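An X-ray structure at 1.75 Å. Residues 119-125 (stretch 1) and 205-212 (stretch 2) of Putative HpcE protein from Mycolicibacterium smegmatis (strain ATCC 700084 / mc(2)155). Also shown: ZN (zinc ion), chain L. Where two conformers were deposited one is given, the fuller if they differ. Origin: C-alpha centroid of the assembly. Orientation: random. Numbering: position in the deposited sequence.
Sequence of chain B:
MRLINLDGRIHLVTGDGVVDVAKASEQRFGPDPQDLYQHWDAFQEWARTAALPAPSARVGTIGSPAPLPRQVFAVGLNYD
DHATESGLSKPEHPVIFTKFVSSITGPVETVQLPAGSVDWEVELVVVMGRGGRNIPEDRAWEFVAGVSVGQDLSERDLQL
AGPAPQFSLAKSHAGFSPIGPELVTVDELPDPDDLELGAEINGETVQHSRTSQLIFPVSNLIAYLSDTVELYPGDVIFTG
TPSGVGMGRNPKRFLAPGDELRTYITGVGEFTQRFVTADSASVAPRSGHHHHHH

Stretch 1, residues 119-125: DWEVELV
Stretch 2 (205-212) TVQHSRTS

How do the two stretches lie against each other? They run in nearly the same direction, the line from CA of Trp120 to CA of Leu124 standing 20° from that joining CA of Val206 and CA of Thr211. The register is set by two pairs: CA of Val122 lies 7.5 Å from CA of Gln207, and CA of Leu124 lies 7.7 Å from CA of Thr211. Such spacing is too wide for backbone pairing, so side chains must bridge the gap. Val122 to Val125 form a strand with extended phi/psi values, -68/138 at Val122 and -143/148 at Glu123. In the other stretch the strand bends at Val206 (-119/-24), is extended again at Gln207 (-136/144), and passes into a 3-10 segment at Thr211 (-68/-8). The contact buries 296 Å² in all, counting both sides.

What does Gln207, with the largest covered area at 80 Å², contribute? Its CA-to-CB bond points toward stretch 1, and chi1 of -68° (m), chi2 of -176° (t) and chi3 of -75° carry the amide across the gap. There OE1 of Gln207 accepts a hydrogen bond from N of Val122 at 3.0 Å, almost straight at 173°. It is the only hydrogen bond between the stretches, and a glutamine suits the place because its long side chain brings a carbonyl oxygen to a backbone NH that no backbone atom of stretch 2 reaches. The same OE1 of Gln207 lies 3.6 Å from CA of Glu121 and 3.4 Å from CG1 of Val122, whose chi1 is 56° (p). NE2 of Gln207 is satisfied elsewhere in the structure.

How does Trp120 fill its 67 Å² of covered surface? Its CA-to-CB bond points toward stretch 2, and chi1 of 55° (p) with chi2 of 89° places the pyrrole side of the indole beside Val206 and Gln207. OE1 of Gln207 sits at the ring edge, near the ring plane, 3.4 Å from CD1 of Trp120. Val206, with chi1 of -68° (m), packs its CG2 3.5 Å from NE1 and 3.9 Å from CD1 of Trp120, so a compact branched side chain meets the broad indole. Behind the ring, N of Trp120 makes a weak hydrogen bond of 2.9 Å to OD1 of Asp119.

What closes the far end, and where do the intervening side chains go? Leu124 (chi1 175°, t; chi2 69°, p) and Thr211 (chi1 64°, p) both point toward the partner stretch, and CB of Leu124 meets CG2 of Thr211 at 4.2 Å, a looser apolar touch. Along stretch 1 the directions alternate: Trp120, Val122 and Leu124 point toward stretch 2, while Glu121 and Glu123 point away. Those two acids bind the zinc ion, with OE1 of Glu121 and OE2 of Glu123 each 2.2 Å from ZN. One segment thus offers apolar side chains to its neighbour and carboxylates to the metal.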

# COMPACT_ATOMS: atom_id res chain seq x y z
N ASP B 119 0.46 -20.94 3.20
CA ASP B 119 -0.93 -21.33 3.36
C ASP B 119 -1.76 -20.67 2.26
O ASP B 119 -1.40 -19.60 1.75
CB ASP B 119 -1.42 -20.90 4.73
CG ASP B 119 -2.59 -21.69 5.22
OD1 ASP B 119 -3.14 -22.53 4.47
OD2 ASP B 119 -2.96 -21.48 6.39
N TRP B 120 -2.87 -21.32 1.90
CA TRP B 120 -3.77 -20.87 0.84
C TRP B 120 -4.98 -20.16 1.43
O TRP B 120 -5.42 -20.47 2.55
CB TRP B 120 -4.25 -22.08 0.02
CG TRP B 120 -4.90 -23.15 0.89
CD1 TRP B 120 -6.22 -23.23 1.25
CD2 TRP B 120 -4.25 -24.25 1.53
NE1 TRP B 120 -6.42 -24.32 2.05
CE2 TRP B 120 -5.23 -24.96 2.25
CE3 TRP B 120 -2.92 -24.71 1.57
CZ2 TRP B 120 -4.94 -26.09 2.99
CZ3 TRP B 120 -2.64 -25.85 2.31
CH2 TRP B 120 -3.64 -26.53 3.00
N GLU B 121 -5.56 -19.23 0.65
CA GLU B 121 -6.75 -18.47 1.06
C GLU B 121 -7.46 -17.98 -0.21
O GLU B 121 -7.09 -16.93 -0.74
CB GLU B 121 -6.38 -17.28 1.96
CG GLU B 121 -5.69 -17.61 3.30
CD GLU B 121 -5.75 -16.46 4.32
OE1 GLU B 121 -6.05 -15.32 3.90
OE2 GLU B 121 -5.53 -16.69 5.52
N VAL B 122 -8.48 -18.70 -0.69
CA VAL B 122 -9.26 -18.18 -1.83
C VAL B 122 -10.04 -16.96 -1.37
O VAL B 122 -10.60 -16.94 -0.27
CB VAL B 122 -10.21 -19.24 -2.43
CG1 VAL B 122 -11.17 -19.82 -1.38
CG2 VAL B 122 -11.03 -18.64 -3.58
N GLU B 123 -10.08 -15.92 -2.21
CA GLU B 123 -10.84 -14.73 -1.84
C GLU B 123 -11.52 -14.11 -3.05
O GLU B 123 -11.00 -14.17 -4.17
CB GLU B 123 -9.95 -13.66 -1.19
CG GLU B 123 -9.09 -14.21 -0.06
CD GLU B 123 -8.69 -13.18 0.96
OE1 GLU B 123 -8.99 -11.98 0.78
OE2 GLU B 123 -8.09 -13.61 1.95
N LEU B 124 -12.68 -13.51 -2.80
CA LEU B 124 -13.27 -12.60 -3.77
C LEU B 124 -12.48 -11.30 -3.76
O LEU B 124 -12.23 -10.73 -2.69
CB LEU B 124 -14.73 -12.32 -3.43
CG LEU B 124 -15.42 -11.28 -4.32
CD1 LEU B 124 -15.60 -11.83 -5.71
CD2 LEU B 124 -16.77 -10.90 -3.73
N VAL B 125 -12.06 -10.85 -4.93
CA VAL B 125 -11.34 -9.59 -5.10
C VAL B 125 -12.28 -8.58 -5.72
O VAL B 125 -13.00 -8.91 -6.68
CB VAL B 125 -10.08 -9.78 -5.96
CG1 VAL B 125 -9.38 -8.44 -6.20
CG2 VAL B 125 -9.11 -10.73 -5.27
N THR B 205 -10.76 -30.98 -2.56
CA THR B 205 -11.26 -29.70 -2.06
C THR B 205 -10.68 -29.42 -0.69
O THR B 205 -10.65 -30.30 0.18
CB THR B 205 -12.80 -29.69 -1.99
OG1 THR B 205 -13.35 -29.94 -3.28
CG2 THR B 205 -13.29 -28.32 -1.51
N VAL B 206 -10.18 -28.20 -0.51
CA VAL B 206 -9.74 -27.72 0.79
C VAL B 206 -10.52 -26.49 1.26
O VAL B 206 -10.56 -26.24 2.47
CB VAL B 206 -8.23 -27.43 0.80
CG1 VAL B 206 -7.43 -28.74 0.65
CG2 VAL B 206 -7.87 -26.45 -0.30
N GLN B 207 -11.11 -25.71 0.35
CA GLN B 207 -12.03 -24.65 0.74
C GLN B 207 -13.24 -24.69 -0.18
O GLN B 207 -13.11 -24.99 -1.37
CB GLN B 207 -11.37 -23.27 0.65
CG GLN B 207 -10.26 -23.04 1.68
CD GLN B 207 -9.72 -21.63 1.60
OE1 GLN B 207 -8.97 -21.30 0.67
NE2 GLN B 207 -10.13 -20.77 2.53
N HIS B 208 -14.41 -24.40 0.39
CA HIS B 208 -15.64 -24.31 -0.41
C HIS B 208 -16.72 -23.62 0.41
O HIS B 208 -17.16 -24.15 1.43
CB HIS B 208 -16.13 -25.68 -0.85
CG HIS B 208 -17.49 -25.64 -1.49
ND1 HIS B 208 -18.61 -26.18 -0.89
CD2 HIS B 208 -17.91 -25.10 -2.66
CE1 HIS B 208 -19.66 -25.99 -1.68
NE2 HIS B 208 -19.26 -25.32 -2.75
N SER B 209 -17.17 -22.46 -0.05
CA SER B 209 -18.17 -21.68 0.68
C SER B 209 -18.87 -20.76 -0.32
O SER B 209 -18.74 -20.91 -1.54
CB SER B 209 -17.49 -20.91 1.82
OG SER B 209 -18.45 -20.38 2.71
N ARG B 210 -19.64 -19.81 0.21
CA ARG B 210 -20.27 -18.77 -0.60
C ARG B 210 -20.05 -17.43 0.08
O ARG B 210 -20.03 -17.35 1.31
CB ARG B 210 -21.78 -19.01 -0.80
CG ARG B 210 -22.14 -20.35 -1.49
CD ARG B 210 -23.62 -20.41 -1.90
NE ARG B 210 -23.93 -19.49 -3.00
CZ ARG B 210 -23.93 -19.84 -4.28
NH1 ARG B 210 -24.20 -18.93 -5.22
NH2 ARG B 210 -23.64 -21.08 -4.64
N THR B 211 -19.87 -16.37 -0.73
CA THR B 211 -19.61 -15.06 -0.12
C THR B 211 -20.80 -14.51 0.65
O THR B 211 -20.65 -13.46 1.30
CB THR B 211 -19.18 -14.04 -1.16
OG1 THR B 211 -20.25 -13.81 -2.08
CG2 THR B 211 -17.94 -14.53 -1.91
N SER B 212 -21.97 -15.15 0.56
CA SER B 212 -23.05 -14.81 1.47
C SER B 212 -22.68 -15.09 2.93
O SER B 212 -23.37 -14.61 3.83
CB SER B 212 -24.32 -15.59 1.08
OG SER B 212 -24.02 -16.97 0.97
ZN ZN L . -6.84 -13.24 3.68
O HOH W 1 -7.36 -11.20 3.22